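Local atomic coordinates of putative hexose oxidase (Nonomuraea sp. ATCC 39727, PDB entry 5AWV), a protein that probably oxidises the sugar of teicoplanin-type glycopeptide antibiotics, using a covalently bound FAD cofactor. Residues K137-L140 with G141-T145; L493-K496 with G497-R501; E279-G283 with P284-Y288; V33-T36 with P37-R41; R503-K506 with A507-P511. All coordinates share one frame; numbering follows the deposited sequence.

Contact 1: K137-L140 with G141-T145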
loop_
_atom_site.group_PDB
_atom_site.type_symbol
_atom_site.label_atom_id
_atom_site.label_comp_id
_atom_site.label_asym_id
_atom_site.label_seq_id
_atom_site.Cartn_x
_atom_site.Cartn_y
_atom_site.Cartn_z
ATOM N N LYS A 137 1.871 1.231 -16.702
ATOM C CA LYS A 137 2.095 0.124 -17.567
ATOM C C LYS A 137 0.872 -0.704 -17.890
ATOM O O LYS A 137 0.697 -1.171 -19.012
ATOM C CB LYS A 137 3.131 -0.775 -16.926
ATOM C CG LYS A 137 3.522 -2.013 -17.687
ATOM C CD LYS A 137 4.337 -1.807 -18.941
ATOM C CE LYS A 137 4.739 -3.186 -19.580
ATOM N NZ LYS A 137 5.973 -3.730 -18.928
ATOM N N LEU A 138 0.051 -0.972 -16.901
ATOM C CA LEU A 138 -1.211 -1.688 -17.134
ATOM C C LEU A 138 -2.106 -0.897 -18.118
ATOM O O LEU A 138 -2.753 -1.507 -18.999
ATOM C CB LEU A 138 -1.927 -1.959 -15.825
ATOM C CG LEU A 138 -1.350 -3.022 -14.863
ATOM C CD1 LEU A 138 -2.351 -3.307 -13.681
ATOM C CD2 LEU A 138 -1.139 -4.385 -15.541
ATOM N N TYR A 139 -2.148 0.415 -17.964
ATOM C CA TYR A 139 -2.935 1.257 -18.840
ATOM C C TYR A 139 -2.412 1.335 -20.278
ATOM O O TYR A 139 -3.181 1.021 -21.234
ATOM C CB TYR A 139 -2.980 2.661 -18.292
ATOM C CG TYR A 139 -3.931 3.626 -19.023
ATOM C CD1 TYR A 139 -5.191 3.221 -19.401
ATOM C CD2 TYR A 139 -3.511 4.895 -19.446
ATOM C CE1 TYR A 139 -6.066 4.082 -20.024
ATOM C CE2 TYR A 139 -4.384 5.756 -20.130
ATOM C CZ TYR A 139 -5.681 5.352 -20.361
ATOM O OH TYR A 139 -6.643 6.160 -20.989
ATOM N N LEU A 140 -1.116 1.611 -20.410
ATOM C CA LEU A 140 -0.467 1.648 -21.754
ATOM C C LEU A 140 -0.530 0.318 -22.536
ATOM O O LEU A 140 -0.930 0.285 -23.738
ATOM C CB LEU A 140 0.930 2.253 -21.681
ATOM C CG LEU A 140 0.934 3.754 -21.339
ATOM C CD1 LEU A 140 2.317 4.347 -21.535
ATOM C CD2 LEU A 140 -0.044 4.620 -22.149
ATOM N N GLY A 141 -0.202 -0.763 -21.847
ATOM C CA GLY A 141 -0.113 -2.046 -22.408
ATOM C C GLY A 141 -1.407 -2.649 -22.787
ATOM O O GLY A 141 -1.517 -3.232 -23.882
ATOM N N TRP A 142 -2.415 -2.529 -21.912
ATOM C CA TRP A 142 -3.662 -3.320 -22.059
ATOM C C TRP A 142 -4.969 -2.541 -21.745
ATOM O O TRP A 142 -6.036 -3.109 -21.819
ATOM C CB TRP A 142 -3.593 -4.558 -21.150
ATOM C CG TRP A 142 -2.408 -5.426 -21.417
ATOM C CD1 TRP A 142 -2.326 -6.426 -22.342
ATOM C CD2 TRP A 142 -1.118 -5.341 -20.812
ATOM N NE1 TRP A 142 -1.079 -6.944 -22.341
ATOM C CE2 TRP A 142 -0.328 -6.324 -21.391
ATOM C CE3 TRP A 142 -0.569 -4.552 -19.798
ATOM C CZ2 TRP A 142 0.971 -6.519 -21.026
ATOM C CZ3 TRP A 142 0.677 -4.740 -19.429
ATOM C CH2 TRP A 142 1.472 -5.713 -20.046
ATOM N N ASN A 143 -4.876 -1.245 -21.454
ATOM C CA ASN A 143 -6.018 -0.456 -21.010
ATOM C C ASN A 143 -6.765 -1.106 -19.838
ATOM O O ASN A 143 -8.001 -1.276 -19.892
ATOM C CB ASN A 143 -6.945 -0.275 -22.205
ATOM C CG ASN A 143 -8.028 0.667 -21.963
ATOM O OD1 ASN A 143 -7.979 1.552 -21.085
ATOM N ND2 ASN A 143 -9.087 0.494 -22.750
ATOM N N VAL A 144 -5.994 -1.524 -18.839
ATOM C CA VAL A 144 -6.535 -2.103 -17.598
ATOM C C VAL A 144 -5.959 -1.334 -16.417
ATOM O O VAL A 144 -5.117 -0.456 -16.588
ATOM C CB VAL A 144 -6.369 -3.601 -17.470
ATOM C CG1 VAL A 144 -7.080 -4.338 -18.624
ATOM C CG2 VAL A 144 -4.887 -4.054 -17.374
ATOM N N THR A 145 -6.447 -1.653 -15.232
ATOM C CA THR A 145 -5.945 -1.138 -14.000
ATOM C C THR A 145 -6.242 -2.081 -12.849
ATOM O O THR A 145 -6.915 -3.105 -13.012
ATOM C CB THR A 145 -6.562 0.260 -13.755
ATOM O OG1 THR A 145 -5.750 1.000 -12.840
ATOM C CG2 THR A 145 -8.078 0.184 -13.302
#
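The C-terminal end of helix 131-142, in the FAD-binding domain of this flavin oxidase, fits an alpha-L C-cap, in which Asn143 follows Trp142 with positive phi (51°). Asn143 N still donates to Tyr139 O at 2.8 Å. The reversal then brings the next residue back over the last turn: Val144 N donates to Leu138 O at 3.2 Å, nearly straight, while Trp142 N donates to the same oxygen, Leu138 O, at 3.1 Å. The two donors come from opposite faces of the Leu138 carbonyl plane, so one buried acceptor holds both the last helical turn and the departing chain. Leu138 CB packs on Val144 CG2 at 3.9 Å, and both residues also touch Phe123 of strand 122-125. The indole of Trp142 has Leu138 O at its edge and meets Phe123 edge-to-face; bends in the Lys137 chain take Lys137 CE to 4.2 Å from Trp142 CH2, while NZ bonds Ile114 O. Arg41 of a second subunit donates from NH1 to Leu140 O and packs on Tyr139 and Asn143. Those last two side chains lie alongside each other, each with CG anti to its own N, their planes 61° apart, and Asn143 OD1 meets the edge of the phenol at Tyr139 CE1, 3.3 Å away.

Contact 2: L493-K496 with G497-R501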
loop_
_atom_site.group_PDB
_atom_site.type_symbol
_atom_site.label_atom_id
_atom_site.label_comp_id
_atom_site.label_asym_id
_atom_site.label_seq_id
_atom_site.Cartn_x
_atom_site.Cartn_y
_atom_site.Cartn_z
ATOM N N LEU A 493 -9.565 -6.451 16.197
ATOM C CA LEU A 493 -9.970 -5.244 15.547
ATOM C C LEU A 493 -9.555 -5.273 14.030
ATOM O O LEU A 493 -10.344 -4.872 13.188
ATOM C CB LEU A 493 -9.235 -4.025 16.213
ATOM C CG LEU A 493 -9.524 -3.827 17.724
ATOM C CD1 LEU A 493 -8.763 -2.610 18.207
ATOM C CD2 LEU A 493 -11.014 -3.663 17.904
ATOM N N TYR A 494 -8.356 -5.784 13.715
ATOM C CA TYR A 494 -7.905 -5.841 12.308
ATOM C C TYR A 494 -8.566 -6.973 11.500
ATOM O O TYR A 494 -8.950 -6.785 10.320
ATOM C CB TYR A 494 -6.394 -5.995 12.185
ATOM C CG TYR A 494 -5.698 -4.755 12.516
ATOM C CD1 TYR A 494 -5.736 -3.637 11.661
ATOM C CD2 TYR A 494 -4.924 -4.669 13.618
ATOM C CE1 TYR A 494 -5.106 -2.459 11.995
ATOM C CE2 TYR A 494 -4.304 -3.474 13.964
ATOM C CZ TYR A 494 -4.390 -2.385 13.144
ATOM O OH TYR A 494 -3.754 -1.235 13.483
ATOM N N TYR A 495 -8.700 -8.120 12.140
ATOM C CA TYR A 495 -9.093 -9.349 11.409
ATOM C C TYR A 495 -10.412 -10.004 11.750
ATOM O O TYR A 495 -10.851 -10.891 11.019
ATOM C CB TYR A 495 -7.974 -10.390 11.598
ATOM C CG TYR A 495 -6.557 -9.955 11.179
ATOM C CD1 TYR A 495 -6.268 -9.535 9.892
ATOM C CD2 TYR A 495 -5.547 -10.032 12.052
ATOM C CE1 TYR A 495 -4.988 -9.239 9.521
ATOM C CE2 TYR A 495 -4.243 -9.757 11.691
ATOM C CZ TYR A 495 -3.965 -9.387 10.410
ATOM O OH TYR A 495 -2.680 -9.113 10.108
ATOM N N LYS A 496 -11.050 -9.561 12.808
ATOM C CA LYS A 496 -12.292 -10.082 13.310
ATOM C C LYS A 496 -12.283 -11.601 13.305
ATOM O O LYS A 496 -11.282 -12.200 13.769
ATOM C CB LYS A 496 -13.487 -9.416 12.584
ATOM C CG LYS A 496 -13.577 -7.883 12.659
ATOM C CD LYS A 496 -14.796 -7.332 11.934
ATOM C CE LYS A 496 -16.110 -7.832 12.553
ATOM N NZ LYS A 496 -17.247 -7.447 11.749
ATOM N N GLY A 497 -13.292 -12.190 12.698
ATOM C CA GLY A 497 -13.521 -13.641 12.640
ATOM C C GLY A 497 -12.533 -14.350 11.709
ATOM O O GLY A 497 -12.474 -15.552 11.755
ATOM N N ASN A 498 -11.652 -13.624 10.962
ATOM C CA ASN A 498 -10.594 -14.236 10.179
ATOM C C ASN A 498 -9.315 -14.530 10.978
ATOM O O ASN A 498 -8.402 -15.176 10.454
ATOM C CB ASN A 498 -10.282 -13.380 8.910
ATOM C CG ASN A 498 -11.456 -13.320 7.936
ATOM O OD1 ASN A 498 -12.271 -14.242 7.897
ATOM N ND2 ASN A 498 -11.555 -12.225 7.119
ATOM N N HIS A 499 -9.192 -14.035 12.228
ATOM C CA HIS A 499 -7.994 -14.181 12.905
ATOM C C HIS A 499 -7.624 -15.716 13.133
ATOM O O HIS A 499 -6.451 -16.110 12.995
ATOM C CB HIS A 499 -8.001 -13.453 14.216
ATOM C CG HIS A 499 -6.720 -13.571 14.914
ATOM N ND1 HIS A 499 -6.584 -14.156 16.164
ATOM C CD2 HIS A 499 -5.499 -13.173 14.550
ATOM C CE1 HIS A 499 -5.311 -14.132 16.506
ATOM N NE2 HIS A 499 -4.645 -13.505 15.556
ATOM N N PRO A 500 -8.630 -16.536 13.477
ATOM C CA PRO A 500 -8.307 -17.949 13.747
ATOM C C PRO A 500 -7.704 -18.627 12.535
ATOM O O PRO A 500 -6.706 -19.305 12.667
ATOM C CB PRO A 500 -9.663 -18.571 14.203
ATOM C CG PRO A 500 -10.408 -17.388 14.776
ATOM C CD PRO A 500 -9.974 -16.176 13.940
ATOM N N ARG A 501 -8.294 -18.465 11.368
ATOM C CA ARG A 501 -7.700 -19.013 10.162
ATOM C C ARG A 501 -6.336 -18.426 9.827
ATOM O O ARG A 501 -5.406 -19.175 9.487
ATOM C CB ARG A 501 -8.630 -18.863 9.000
ATOM C CG ARG A 501 -8.074 -19.590 7.769
ATOM C CD ARG A 501 -9.097 -19.559 6.689
ATOM N NE ARG A 501 -8.585 -20.281 5.546
ATOM C CZ ARG A 501 -9.119 -20.234 4.358
ATOM N NH1 ARG A 501 -10.205 -19.512 4.108
ATOM N NH2 ARG A 501 -8.564 -20.951 3.421
#
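The rings of Tyr495 and His499 meet at a slant through their CD2 atoms, Tyr495 CD2 lying 4.0 Å from His499 CD2. One face of the Tyr495 ring has Tyr494 CB over its centre, and the His499 imidazole stacks with His491. Closer to the main chain, Tyr495 CB packs 4.0 Å from His499 CA. The pairing depends on a sharp change of direction between helices 490-495 and 499-509: Lys496, with phi 44° and psi -127°, and Gly497 have angles close to those of a type II' beta turn, and Asn498 N closes it on Tyr495 O at 2.8 Å. A second bond, His499 N to Lys496 O at 3.2 Å, follows it. Both helices belong to the berberine-like region, and the Tyr495 side chain is about 10 Å from the bound FAD. Polar ends find partners beyond the turn: Tyr495 OH bonds Gly216 O, Lys496 NZ forms a salt bridge with Asp467, and Asn498 ND2 bonds the carbonyls of Pro412 and Ala416.

Contact 3: E279-G283 with P284-Y288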
loop_
_atom_site.group_PDB
_atom_site.type_symbol
_atom_site.label_atom_id
_atom_site.label_comp_id
_atom_site.label_asym_id
_atom_site.label_seq_id
_atom_site.Cartn_x
_atom_site.Cartn_y
_atom_site.Cartn_z
ATOM N N GLU A 279 -24.413 6.268 4.111
ATOM C CA GLU A 279 -25.247 5.135 4.559
ATOM C C GLU A 279 -26.234 4.732 3.522
ATOM O O GLU A 279 -26.517 3.562 3.407
ATOM C CB GLU A 279 -26.055 5.454 5.812
ATOM C CG GLU A 279 -25.262 5.668 7.037
ATOM C CD GLU A 279 -26.118 6.085 8.265
ATOM O OE1 GLU A 279 -25.571 6.340 9.354
ATOM O OE2 GLU A 279 -27.330 6.236 8.135
ATOM N N ARG A 280 -26.790 5.698 2.785
ATOM C CA ARG A 280 -27.802 5.442 1.791
ATOM C C ARG A 280 -27.270 5.020 0.452
ATOM O O ARG A 280 -27.974 4.333 -0.277
ATOM C CB ARG A 280 -28.725 6.679 1.574
ATOM C CG ARG A 280 -29.527 7.106 2.799
ATOM C CD ARG A 280 -30.542 8.242 2.458
ATOM N NE ARG A 280 -29.889 9.439 1.864
ATOM C CZ ARG A 280 -29.360 10.484 2.537
ATOM N NH1 ARG A 280 -29.416 10.547 3.879
ATOM N NH2 ARG A 280 -28.742 11.479 1.868
ATOM N N ASN A 281 -26.039 5.411 0.123
ATOM C CA ASN A 281 -25.545 5.308 -1.262
ATOM C C ASN A 281 -24.213 4.486 -1.465
ATOM O O ASN A 281 -23.353 4.881 -2.291
ATOM C CB ASN A 281 -25.425 6.714 -1.804
ATOM C CG ASN A 281 -26.815 7.386 -1.898
ATOM O OD1 ASN A 281 -27.664 6.881 -2.598
ATOM N ND2 ASN A 281 -27.053 8.375 -1.106
ATOM N N SER A 282 -24.052 3.425 -0.657
ATOM C CA SER A 282 -22.849 2.620 -0.723
ATOM C C SER A 282 -23.136 1.174 -1.049
ATOM O O SER A 282 -22.278 0.313 -0.878
ATOM C CB SER A 282 -22.082 2.786 0.554
ATOM O OG SER A 282 -21.735 4.159 0.657
ATOM N N GLY A 283 -24.357 0.869 -1.454
ATOM C CA GLY A 283 -24.725 -0.497 -1.856
ATOM C C GLY A 283 -24.047 -0.866 -3.170
ATOM O O GLY A 283 -23.784 0.012 -4.003
ATOM N N PRO A 284 -23.724 -2.161 -3.363
ATOM C CA PRO A 284 -23.096 -2.653 -4.593
ATOM C C PRO A 284 -23.920 -2.356 -5.875
ATOM O O PRO A 284 -23.365 -2.253 -6.980
ATOM C CB PRO A 284 -23.035 -4.165 -4.379
ATOM C CG PRO A 284 -23.714 -4.503 -3.103
ATOM C CD PRO A 284 -23.957 -3.228 -2.340
ATOM N N ASP A 285 -25.233 -2.200 -5.738
ATOM C CA ASP A 285 -26.068 -1.866 -6.887
ATOM C C ASP A 285 -26.432 -0.384 -7.075
ATOM O O ASP A 285 -27.068 -0.034 -8.044
ATOM C CB ASP A 285 -27.339 -2.736 -6.897
ATOM C CG ASP A 285 -27.018 -4.238 -6.939
ATOM O OD1 ASP A 285 -26.016 -4.646 -7.564
ATOM O OD2 ASP A 285 -27.769 -5.002 -6.311
ATOM N N SER A 286 -25.936 0.481 -6.222
ATOM C CA SER A 286 -26.092 1.933 -6.418
ATOM C C SER A 286 -25.482 2.469 -7.698
ATOM O O SER A 286 -24.323 2.160 -8.032
ATOM C CB SER A 286 -25.424 2.669 -5.215
ATOM O OG SER A 286 -25.587 4.079 -5.357
ATOM N N PRO A 287 -26.154 3.407 -8.354
ATOM C CA PRO A 287 -25.467 4.184 -9.410
ATOM C C PRO A 287 -24.280 4.964 -8.870
ATOM O O PRO A 287 -23.414 5.287 -9.624
ATOM C CB PRO A 287 -26.556 5.147 -9.934
ATOM C CG PRO A 287 -27.484 5.234 -8.844
ATOM C CD PRO A 287 -27.446 4.007 -7.987
ATOM N N TYR A 288 -24.181 5.151 -7.561
ATOM C CA TYR A 288 -23.049 5.887 -6.996
ATOM C C TYR A 288 -21.786 5.013 -6.733
ATOM O O TYR A 288 -20.829 5.559 -6.179
ATOM C CB TYR A 288 -23.457 6.586 -5.709
ATOM C CG TYR A 288 -24.498 7.706 -5.910
ATOM C CD1 TYR A 288 -24.136 8.981 -6.383
ATOM C CD2 TYR A 288 -25.841 7.449 -5.644
ATOM C CE1 TYR A 288 -25.086 9.961 -6.567
ATOM C CE2 TYR A 288 -26.829 8.403 -5.863
ATOM C CZ TYR A 288 -26.443 9.664 -6.316
ATOM O OH TYR A 288 -27.440 10.598 -6.458
HETATM O O HOH W 1 -27.848 4.783 -4.018
#
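The side chains of Asn281 and Tyr288 run alongside each other, their amide and ring planes 62° apart. In both, CG stands anti to the carbonyl carbon (chi1 near -65°), which sets the two groups together, the amide oxygen approaching the phenol obliquely: Asn281 OD1 is 3.6 Å from Tyr288 CD2. Nearer the backbone, Asn281 CB touches Tyr288 CD2 at 3.9 Å. Ser286 takes another conformation. With OG opposite its own N (chi1 -179°), the hydroxyl turns back towards the chain that follows, and Ser286 OG accepts from Tyr288 N at 2.8 Å, forming an ST turn. It shares Ser286 with a type I beta turn from Gly283 to Ser286, closed by Ser286 N on Gly283 O at 3.1 Å, so two linked turns carry the chain from helix 264-280 towards strand 291-298. A water bridges the side chains of Asn281 and Ser286, donating to Asn281 OD1 at a short 2.5 Å and sitting 2.7 Å from Ser286 OG; it lies in the plane of the Tyr288 ring, at its edge. Arg170 bonds the carbonyls of Asn281 and Tyr288, and Trp277 meets the Tyr288 ring edge-to-face.

Contact 4: V33-T36 with P37-R41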
loop_
_atom_site.group_PDB
_atom_site.type_symbol
_atom_site.label_atom_id
_atom_site.label_comp_id
_atom_site.label_asym_id
_atom_site.label_seq_id
_atom_site.Cartn_x
_atom_site.Cartn_y
_atom_site.Cartn_z
ATOM N N VAL A 33 23.083 -8.082 -4.002
ATOM C CA VAL A 33 24.063 -7.225 -3.474
ATOM C C VAL A 33 23.859 -7.112 -1.966
ATOM O O VAL A 33 22.804 -6.687 -1.497
ATOM C CB VAL A 33 24.010 -5.781 -4.060
ATOM C CG1 VAL A 33 25.251 -5.007 -3.683
ATOM C CG2 VAL A 33 23.820 -5.789 -5.577
ATOM N N LYS A 34 24.901 -7.354 -1.189
ATOM C CA LYS A 34 24.828 -7.089 0.234
ATOM C C LYS A 34 25.431 -5.755 0.472
ATOM O O LYS A 34 26.604 -5.611 0.304
ATOM C CB LYS A 34 25.605 -8.116 1.058
ATOM C CG LYS A 34 24.777 -9.317 1.425
ATOM C CD LYS A 34 25.309 -10.640 0.877
ATOM C CE LYS A 34 25.194 -11.764 1.903
ATOM N NZ LYS A 34 25.911 -11.412 3.182
ATOM N N VAL A 35 24.634 -4.791 0.896
ATOM C CA VAL A 35 25.032 -3.431 1.101
ATOM C C VAL A 35 25.239 -3.242 2.628
ATOM O O VAL A 35 24.283 -3.126 3.407
ATOM C CB VAL A 35 23.940 -2.457 0.602
ATOM C CG1 VAL A 35 24.346 -1.013 0.829
ATOM C CG2 VAL A 35 23.669 -2.751 -0.871
ATOM N N THR A 36 26.524 -3.159 3.017
ATOM C CA THR A 36 26.902 -2.984 4.356
ATOM C C THR A 36 27.104 -1.488 4.559
ATOM O O THR A 36 27.220 -0.737 3.586
ATOM C CB THR A 36 28.205 -3.809 4.582
ATOM O OG1 THR A 36 29.161 -3.465 3.591
ATOM C CG2 THR A 36 27.938 -5.286 4.389
ATOM N N PRO A 37 27.277 -1.046 5.809
ATOM C CA PRO A 37 27.428 0.325 6.175
ATOM C C PRO A 37 28.554 1.093 5.495
ATOM O O PRO A 37 28.479 2.260 5.390
ATOM C CB PRO A 37 27.687 0.244 7.675
ATOM C CG PRO A 37 26.928 -0.913 8.083
ATOM C CD PRO A 37 27.328 -1.882 7.026
ATOM N N ASP A 38 29.558 0.432 4.998
ATOM C CA ASP A 38 30.594 1.143 4.292
ATOM C C ASP A 38 30.280 1.323 2.817
ATOM O O ASP A 38 31.014 2.016 2.149
ATOM C CB ASP A 38 31.908 0.380 4.424
ATOM C CG ASP A 38 31.746 -1.065 4.045
ATOM O OD1 ASP A 38 30.720 -1.664 4.458
ATOM O OD2 ASP A 38 32.579 -1.602 3.314
ATOM N N ASP A 39 29.271 0.635 2.298
ATOM C CA ASP A 39 28.903 0.744 0.875
ATOM C C ASP A 39 28.226 2.076 0.682
ATOM O O ASP A 39 27.469 2.539 1.522
ATOM C CB ASP A 39 28.009 -0.433 0.508
ATOM C CG ASP A 39 27.623 -0.466 -0.935
ATOM O OD1 ASP A 39 26.902 0.449 -1.419
ATOM O OD2 ASP A 39 28.021 -1.417 -1.583
ATOM N N PRO A 40 28.548 2.776 -0.409
ATOM C CA PRO A 40 27.927 4.078 -0.579
ATOM C C PRO A 40 26.388 4.031 -0.795
ATOM O O PRO A 40 25.776 5.037 -0.629
ATOM C CB PRO A 40 28.561 4.596 -1.878
ATOM C CG PRO A 40 29.138 3.446 -2.534
ATOM C CD PRO A 40 29.474 2.445 -1.487
ATOM N N ARG A 41 25.819 2.909 -1.223
ATOM C CA ARG A 41 24.363 2.768 -1.292
ATOM C C ARG A 41 23.659 2.658 0.062
ATOM O O ARG A 41 22.406 2.771 0.164
ATOM C CB ARG A 41 23.978 1.530 -2.136
ATOM C CG ARG A 41 24.413 1.680 -3.571
ATOM C CD ARG A 41 24.498 0.401 -4.319
ATOM N NE ARG A 41 25.631 -0.388 -3.935
ATOM C CZ ARG A 41 26.072 -1.419 -4.633
ATOM N NH1 ARG A 41 25.449 -1.888 -5.752
ATOM N NH2 ARG A 41 27.138 -2.027 -4.158
HETATM O O HOH W 2 28.459 -3.553 0.402
#
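A type I beta turn from Thr36 to Asp39, closed by Asp39 N on Thr36 O at 2.8 Å, takes the chain off strand 33-35. Across the turn Thr36 and Asp38 lie side by side, and the threonine hydroxyl donates to the syn side of the carboxylate in a short bond, Thr36 OG1 to Asp38 OD1 2.5 Å. Arg41 grips Asp39 side-on: NE bonds OD1 at 2.9 Å and NH2 bonds OD2 at 2.8 Å, with the carboxylate carbon in the guanidinium plane. Two valines of the strand pack against this pair. Val33 CG1 lies over one guanidinium face, 3.6 Å from Arg41 NH2, and the Val35 side chain crosses that of Asp39 at about a right angle, Val35 CG1 3.7 Å from Asp39 OD1. A water joins Asp39 OD2 to Lys34 O. Arg41 lies at the interface with a second subunit. Asp39 OD1 also accepts from Arg41 N at 2.7 Å through its anti lone pair, an Asx turn capping the entry to helix 42-46.

Contact 5: R503-K506 with A507-P511; sequences RKVK and AAYDP
Lys506 runs alongside Asp510, its CD 4.1 Å from Asp510 CB, and ends in a salt bridge from NZ to OD2 of 2.7 Å. A single bend at chi2 (66°) in an otherwise extended chain turns the lysine along the helix, and NZ meets OD2 on its anti side, somewhat out of the carboxylate plane. Both buried charges have further partners: Lys506 NZ bonds Asn220 O, while OD1 and OD2 of Asp510 accept from His514 N and Phe515 N. On another side of the helix Val505 CG1 rests against Tyr509 CD1 at 3.7 Å, and Val505 O lies in the plane of that ring at its edge, 3.3 Å from Tyr509 CD1. Val505 O accepts from Tyr509 N at 2.9 Å. Tyr509 OH reaches Asp208 and His206, tying the helix to the neighbourhood of helix 207-212. Asp510 N bonds Lys506 O at 2.8 Å, so an i to i+4 salt bridge and backbone bond both span the C-terminal end of helix 499-509, in the berberine-like region.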
loop_
_atom_site.group_PDB
_atom_site.type_symbol
_atom_site.label_atom_id
_atom_site.label_comp_id
_atom_site.label_asym_id
_atom_site.label_seq_id
_atom_site.Cartn_x
_atom_site.Cartn_y
_atom_site.Cartn_z
ATOM N N ARG A 503 -4.202 -17.380 12.004
ATOM C CA ARG A 503 -3.248 -18.028 12.923
ATOM C C ARG A 503 -2.842 -19.480 12.468
ATOM O O ARG A 503 -1.716 -19.870 12.599
ATOM C CB ARG A 503 -3.781 -17.923 14.383
ATOM C CG ARG A 503 -2.995 -18.735 15.344
ATOM C CD ARG A 503 -3.380 -18.438 16.767
ATOM N NE ARG A 503 -2.904 -17.161 17.239
ATOM C CZ ARG A 503 -3.211 -16.671 18.430
ATOM N NH1 ARG A 503 -4.036 -17.346 19.233
ATOM N NH2 ARG A 503 -2.725 -15.508 18.823
ATOM N N LYS A 504 -3.764 -20.243 11.927
ATOM C CA LYS A 504 -3.452 -21.567 11.376
ATOM C C LYS A 504 -2.494 -21.481 10.201
ATOM O O LYS A 504 -1.525 -22.250 10.125
ATOM C CB LYS A 504 -4.722 -22.303 11.020
ATOM C CG LYS A 504 -5.452 -22.728 12.294
ATOM C CD LYS A 504 -6.814 -23.278 11.994
ATOM C CE LYS A 504 -7.422 -23.889 13.257
ATOM N NZ LYS A 504 -8.657 -24.590 12.832
ATOM N N VAL A 505 -2.664 -20.476 9.328
ATOM C CA VAL A 505 -1.729 -20.246 8.222
ATOM C C VAL A 505 -0.337 -19.921 8.658
ATOM O O VAL A 505 0.662 -20.506 8.158
ATOM C CB VAL A 505 -2.223 -19.202 7.207
ATOM C CG1 VAL A 505 -1.261 -19.123 6.049
ATOM C CG2 VAL A 505 -3.538 -19.644 6.657
ATOM N N LYS A 506 -0.234 -19.069 9.678
ATOM C CA LYS A 506 0.993 -18.655 10.254
ATOM C C LYS A 506 1.767 -19.896 10.857
ATOM O O LYS A 506 2.936 -20.078 10.565
ATOM C CB LYS A 506 0.711 -17.619 11.341
ATOM C CG LYS A 506 1.878 -17.209 12.187
ATOM C CD LYS A 506 2.942 -16.462 11.364
ATOM C CE LYS A 506 4.121 -16.068 12.256
ATOM N NZ LYS A 506 5.104 -15.155 11.591
ATOM N N ALA A 507 1.083 -20.696 11.695
ATOM C CA ALA A 507 1.631 -21.925 12.238
ATOM C C ALA A 507 2.076 -22.902 11.121
ATOM O O ALA A 507 3.147 -23.534 11.262
ATOM C CB ALA A 507 0.616 -22.620 13.135
ATOM N N ALA A 508 1.316 -23.022 10.041
ATOM C CA ALA A 508 1.654 -23.963 8.971
ATOM C C ALA A 508 2.843 -23.519 8.078
ATOM O O ALA A 508 3.663 -24.364 7.687
ATOM C CB ALA A 508 0.446 -24.300 8.107
ATOM N N TYR A 509 2.967 -22.223 7.791
ATOM C CA TYR A 509 3.977 -21.755 6.886
ATOM C C TYR A 509 5.088 -20.986 7.488
ATOM O O TYR A 509 6.144 -20.911 6.873
ATOM C CB TYR A 509 3.359 -20.964 5.757
ATOM C CG TYR A 509 2.411 -21.776 4.884
ATOM C CD1 TYR A 509 1.049 -21.875 5.168
ATOM C CD2 TYR A 509 2.884 -22.413 3.764
ATOM C CE1 TYR A 509 0.234 -22.605 4.360
ATOM C CE2 TYR A 509 2.073 -23.128 2.924
ATOM C CZ TYR A 509 0.767 -23.243 3.207
ATOM O OH TYR A 509 -0.053 -23.931 2.377
ATOM N N ASP A 510 4.968 -20.466 8.690
ATOM C CA ASP A 510 6.126 -19.828 9.379
ATOM C C ASP A 510 6.210 -20.356 10.837
ATOM O O ASP A 510 6.143 -19.574 11.843
ATOM C CB ASP A 510 6.059 -18.257 9.380
ATOM C CG ASP A 510 7.245 -17.612 10.013
ATOM O OD1 ASP A 510 8.338 -18.220 10.083
ATOM O OD2 ASP A 510 7.184 -16.440 10.479
ATOM N N PRO A 511 6.374 -21.689 10.981
ATOM C CA PRO A 511 6.378 -22.286 12.340
ATOM C C PRO A 511 7.461 -21.758 13.238
ATOM O O PRO A 511 7.265 -21.727 14.422
ATOM C CB PRO A 511 6.507 -23.799 12.068
ATOM C CG PRO A 511 7.248 -23.853 10.760
ATOM C CD PRO A 511 6.595 -22.736 9.957
#

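Overall arrangement
Along the chain the order is contact 4, contact 1, contact 3, contact 2 and contact 5, and each is a local turn or helix end. Contacts 2 and 5 share helix 499-509, at its start and its end, with centres 14 Å apart; both lie in the berberine-like region, about 10 and 11 Å from the FAD at their nearest side chains. Contact 1 belongs to the FAD-binding region, 34 Å from contact 2 between centres. Contacts 3 and 4 stand on opposite sides of the chain's centre, their own centres 52 Å apart. Contacts 1 and 4, with centres 36 Å apart within one chain, both contribute to the interface with the second subunit.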